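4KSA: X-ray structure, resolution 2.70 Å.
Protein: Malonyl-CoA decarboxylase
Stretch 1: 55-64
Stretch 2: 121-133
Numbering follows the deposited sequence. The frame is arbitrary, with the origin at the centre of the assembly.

Stretch 1 (55-64) GVALAASLLA
Stretch 2, residues 121-133: ELIRRLNHAPGGT

How does the helix that opens stretch 2 lie against stretch 1? Residues 55-64 are helical throughout, and their axis passes 9.7 Å from that of helix 121-126, with 98° between the N-to-C directions, so the two cross almost at right angles. Glu 121 (chi1 t, chi2 p) stays out of reach of stretch 1 and instead ties down its own helix: OE1 forms a salt bridge with Arg 124 NH2 at 3.2 Å, and OE2 one with Arg 125 NE at 2.7 Å. Leu 122 (chi1 t, chi2 p) starts sideways, but its end comes nearer, leaving its CD1 4.5 Å from Leu 62 CD1.

How does stretch 1 meet the later part of this helix? Arg 125 (m, t, t) brings its side chain no nearer than the 5.3 Å between its CB and Ala 59 CB, yet its carbonyl O sits 3.7 Å from that same Ala 59 CB. The CA atoms of Ala 59 and Leu 126 are 4.8 Å apart, and the small methyl of Ala 59, pointing toward stretch 2, fits within this spacing. Leu 126 (chi1 m, chi2 t) has the largest area covered in either stretch. Its CD2 packs 3.8 Å from Ala 59 CB and 3.8 Å from CD2 of Leu 62 (t, t), while its O lies 3.4 Å from CD1 of Leu 63 (m, t).

What does the chain do after Leu 126? A type I turn runs from Leu 126 to Ala 129. Within it Asn 127 (chi1 t) points away, its OD1 accepting a 2.6 Å hydrogen bond from Thr 133 OG1. The side chain of His 128 (chi1 m) leads away at its end, but its carbonyl O is 3.8 Å from CG1 of Val 56 (chi1 t). Ala 129, with phi/psi -74/142, points toward stretch 1; its CA is 4.7 Å from that of Ala 60, and its CB lies 3.6 Å from Ala 60 N and 3.5 Å from Leu 63 CD1.

How is the contact closed? A type II turn from Ala 129 to Gly 132 follows. Pro 130 (-62/137, C-gamma endo) places CD 4.1 Å from Val 56 CG1. Gly 131, at 78/10, takes the positive phi that favours glycine and occupies the N-cap position. Gly 132 begins the next helix at -57/-56, its CA 4.0 Å from Leu 63 CD1; an ideal CB there would clash with Ala 129 O at 2.6 Å. No hydrogen bond crosses between the stretches: the 434 Å² buried, both sides summed, rests on packing.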

# COMPACT_ATOMS: atom_id res chain seq x y z
N GLY A 55 22.07 -6.54 -25.03
CA GLY A 55 21.47 -5.29 -25.43
C GLY A 55 21.57 -4.34 -24.26
O GLY A 55 22.22 -3.30 -24.34
N VAL A 56 20.94 -4.72 -23.16
CA VAL A 56 20.93 -3.93 -21.94
C VAL A 56 22.35 -3.53 -21.53
O VAL A 56 22.62 -2.37 -21.25
CB VAL A 56 20.27 -4.71 -20.78
CG1 VAL A 56 20.10 -3.82 -19.57
CG2 VAL A 56 18.93 -5.25 -21.22
N ALA A 57 23.24 -4.50 -21.48
CA ALA A 57 24.62 -4.22 -21.08
C ALA A 57 25.23 -3.12 -21.95
O ALA A 57 25.84 -2.16 -21.44
CB ALA A 57 25.43 -5.49 -21.16
N LEU A 58 25.06 -3.25 -23.26
CA LEU A 58 25.60 -2.29 -24.21
C LEU A 58 25.00 -0.91 -23.99
O LEU A 58 25.73 0.08 -23.84
CB LEU A 58 25.35 -2.76 -25.65
CG LEU A 58 26.24 -3.91 -26.15
CD1 LEU A 58 25.85 -4.30 -27.58
CD2 LEU A 58 27.70 -3.46 -26.08
N ALA A 59 23.67 -0.86 -23.98
CA ALA A 59 22.94 0.38 -23.77
C ALA A 59 23.39 1.00 -22.45
O ALA A 59 23.74 2.18 -22.38
CB ALA A 59 21.43 0.11 -23.77
N ALA A 60 23.39 0.20 -21.40
CA ALA A 60 23.81 0.71 -20.12
C ALA A 60 25.21 1.31 -20.28
O ALA A 60 25.52 2.36 -19.71
CB ALA A 60 23.83 -0.41 -19.10
N SER A 61 26.03 0.66 -21.09
CA SER A 61 27.39 1.08 -21.34
C SER A 61 27.43 2.41 -22.10
O SER A 61 28.13 3.34 -21.70
CB SER A 61 28.13 -0.02 -22.14
OG SER A 61 29.54 -0.02 -21.88
N LEU A 62 26.66 2.50 -23.19
CA LEU A 62 26.61 3.71 -24.01
C LEU A 62 26.16 4.94 -23.21
O LEU A 62 26.74 6.02 -23.34
CB LEU A 62 25.66 3.49 -25.21
CG LEU A 62 25.61 4.58 -26.28
CD1 LEU A 62 25.11 4.00 -27.60
CD2 LEU A 62 24.71 5.71 -25.83
N LEU A 63 25.14 4.77 -22.38
CA LEU A 63 24.63 5.87 -21.57
C LEU A 63 25.68 6.35 -20.59
O LEU A 63 25.85 7.57 -20.40
CB LEU A 63 23.38 5.44 -20.81
CG LEU A 63 22.14 5.29 -21.70
CD1 LEU A 63 21.01 4.65 -20.94
CD2 LEU A 63 21.73 6.65 -22.19
N ALA A 64 26.38 5.42 -19.96
CA ALA A 64 27.42 5.78 -18.99
C ALA A 64 28.55 6.52 -19.72
O ALA A 64 29.09 7.51 -19.21
CB ALA A 64 27.97 4.53 -18.32
N GLU A 121 15.11 3.25 -33.10
CA GLU A 121 15.45 1.96 -32.56
C GLU A 121 16.57 2.10 -31.53
O GLU A 121 16.59 1.38 -30.53
CB GLU A 121 15.88 1.02 -33.69
CG GLU A 121 16.09 -0.43 -33.25
CD GLU A 121 14.88 -0.97 -32.48
OE1 GLU A 121 13.73 -0.63 -32.85
OE2 GLU A 121 15.10 -1.74 -31.51
N LEU A 122 17.49 3.03 -31.77
CA LEU A 122 18.61 3.27 -30.86
C LEU A 122 18.13 3.83 -29.51
O LEU A 122 18.64 3.43 -28.44
CB LEU A 122 19.61 4.25 -31.47
CG LEU A 122 20.75 4.62 -30.52
CD1 LEU A 122 21.54 3.34 -30.18
CD2 LEU A 122 21.64 5.71 -31.12
N ILE A 123 17.19 4.77 -29.56
CA ILE A 123 16.65 5.36 -28.34
C ILE A 123 15.82 4.30 -27.60
O ILE A 123 15.95 4.13 -26.38
CB ILE A 123 15.81 6.63 -28.66
CG1 ILE A 123 16.71 7.70 -29.28
CG2 ILE A 123 15.19 7.21 -27.40
CD1 ILE A 123 15.98 8.98 -29.70
N ARG A 124 14.99 3.57 -28.35
CA ARG A 124 14.15 2.52 -27.74
C ARG A 124 14.98 1.52 -26.99
O ARG A 124 14.57 1.06 -25.92
CB ARG A 124 13.32 1.78 -28.78
CG ARG A 124 12.06 2.52 -29.18
CD ARG A 124 11.13 1.62 -29.95
NE ARG A 124 11.63 1.36 -31.29
CZ ARG A 124 11.27 2.06 -32.36
NH1 ARG A 124 10.39 3.04 -32.24
NH2 ARG A 124 11.81 1.79 -33.54
N ARG A 125 16.14 1.19 -27.53
CA ARG A 125 17.00 0.24 -26.86
C ARG A 125 17.70 0.84 -25.66
O ARG A 125 17.85 0.18 -24.64
CB ARG A 125 18.02 -0.32 -27.85
CG ARG A 125 17.34 -1.07 -28.97
CD ARG A 125 18.30 -1.93 -29.76
NE ARG A 125 17.58 -2.61 -30.83
CZ ARG A 125 17.99 -3.71 -31.45
NH1 ARG A 125 19.15 -4.29 -31.12
NH2 ARG A 125 17.21 -4.28 -32.36
N LEU A 126 18.12 2.10 -25.77
CA LEU A 126 18.81 2.76 -24.66
C LEU A 126 17.88 2.93 -23.49
O LEU A 126 18.32 3.14 -22.36
CB LEU A 126 19.30 4.14 -25.10
CG LEU A 126 20.43 4.16 -26.11
CD1 LEU A 126 20.75 5.59 -26.48
CD2 LEU A 126 21.66 3.47 -25.50
N ASN A 127 16.59 2.84 -23.76
CA ASN A 127 15.57 3.00 -22.73
C ASN A 127 15.44 1.77 -21.86
O ASN A 127 14.74 1.80 -20.86
CB ASN A 127 14.23 3.33 -23.38
CG ASN A 127 13.21 3.80 -22.37
OD1 ASN A 127 13.50 4.66 -21.54
ND2 ASN A 127 12.02 3.25 -22.44
N HIS A 128 16.13 0.70 -22.23
CA HIS A 128 16.06 -0.52 -21.44
C HIS A 128 17.17 -0.57 -20.39
O HIS A 128 17.17 -1.41 -19.50
CB HIS A 128 16.11 -1.75 -22.35
CG HIS A 128 14.84 -1.97 -23.11
ND1 HIS A 128 14.81 -2.15 -24.47
CD2 HIS A 128 13.56 -2.04 -22.69
CE1 HIS A 128 13.56 -2.31 -24.86
NE2 HIS A 128 12.78 -2.25 -23.80
N ALA A 129 18.11 0.35 -20.50
CA ALA A 129 19.18 0.40 -19.54
C ALA A 129 18.60 0.95 -18.24
O ALA A 129 17.74 1.82 -18.27
CB ALA A 129 20.30 1.30 -20.04
N PRO A 130 19.03 0.42 -17.09
CA PRO A 130 18.43 1.02 -15.90
C PRO A 130 18.77 2.51 -15.82
O PRO A 130 19.90 2.91 -16.10
CB PRO A 130 19.00 0.19 -14.75
CG PRO A 130 20.09 -0.69 -15.39
CD PRO A 130 19.67 -0.88 -16.80
N GLY A 131 17.78 3.32 -15.47
CA GLY A 131 18.00 4.75 -15.40
C GLY A 131 17.97 5.31 -16.82
O GLY A 131 18.31 6.47 -17.06
N GLY A 132 17.55 4.45 -17.75
CA GLY A 132 17.48 4.83 -19.15
C GLY A 132 16.64 6.05 -19.50
O GLY A 132 17.13 7.00 -20.13
N THR A 133 15.37 6.03 -19.10
CA THR A 133 14.47 7.13 -19.40
C THR A 133 15.00 8.46 -18.88
O THR A 133 14.98 9.46 -19.59
CB THR A 133 13.10 6.89 -18.80
OG1 THR A 133 12.55 5.70 -19.37
CG2 THR A 133 12.17 8.05 -19.11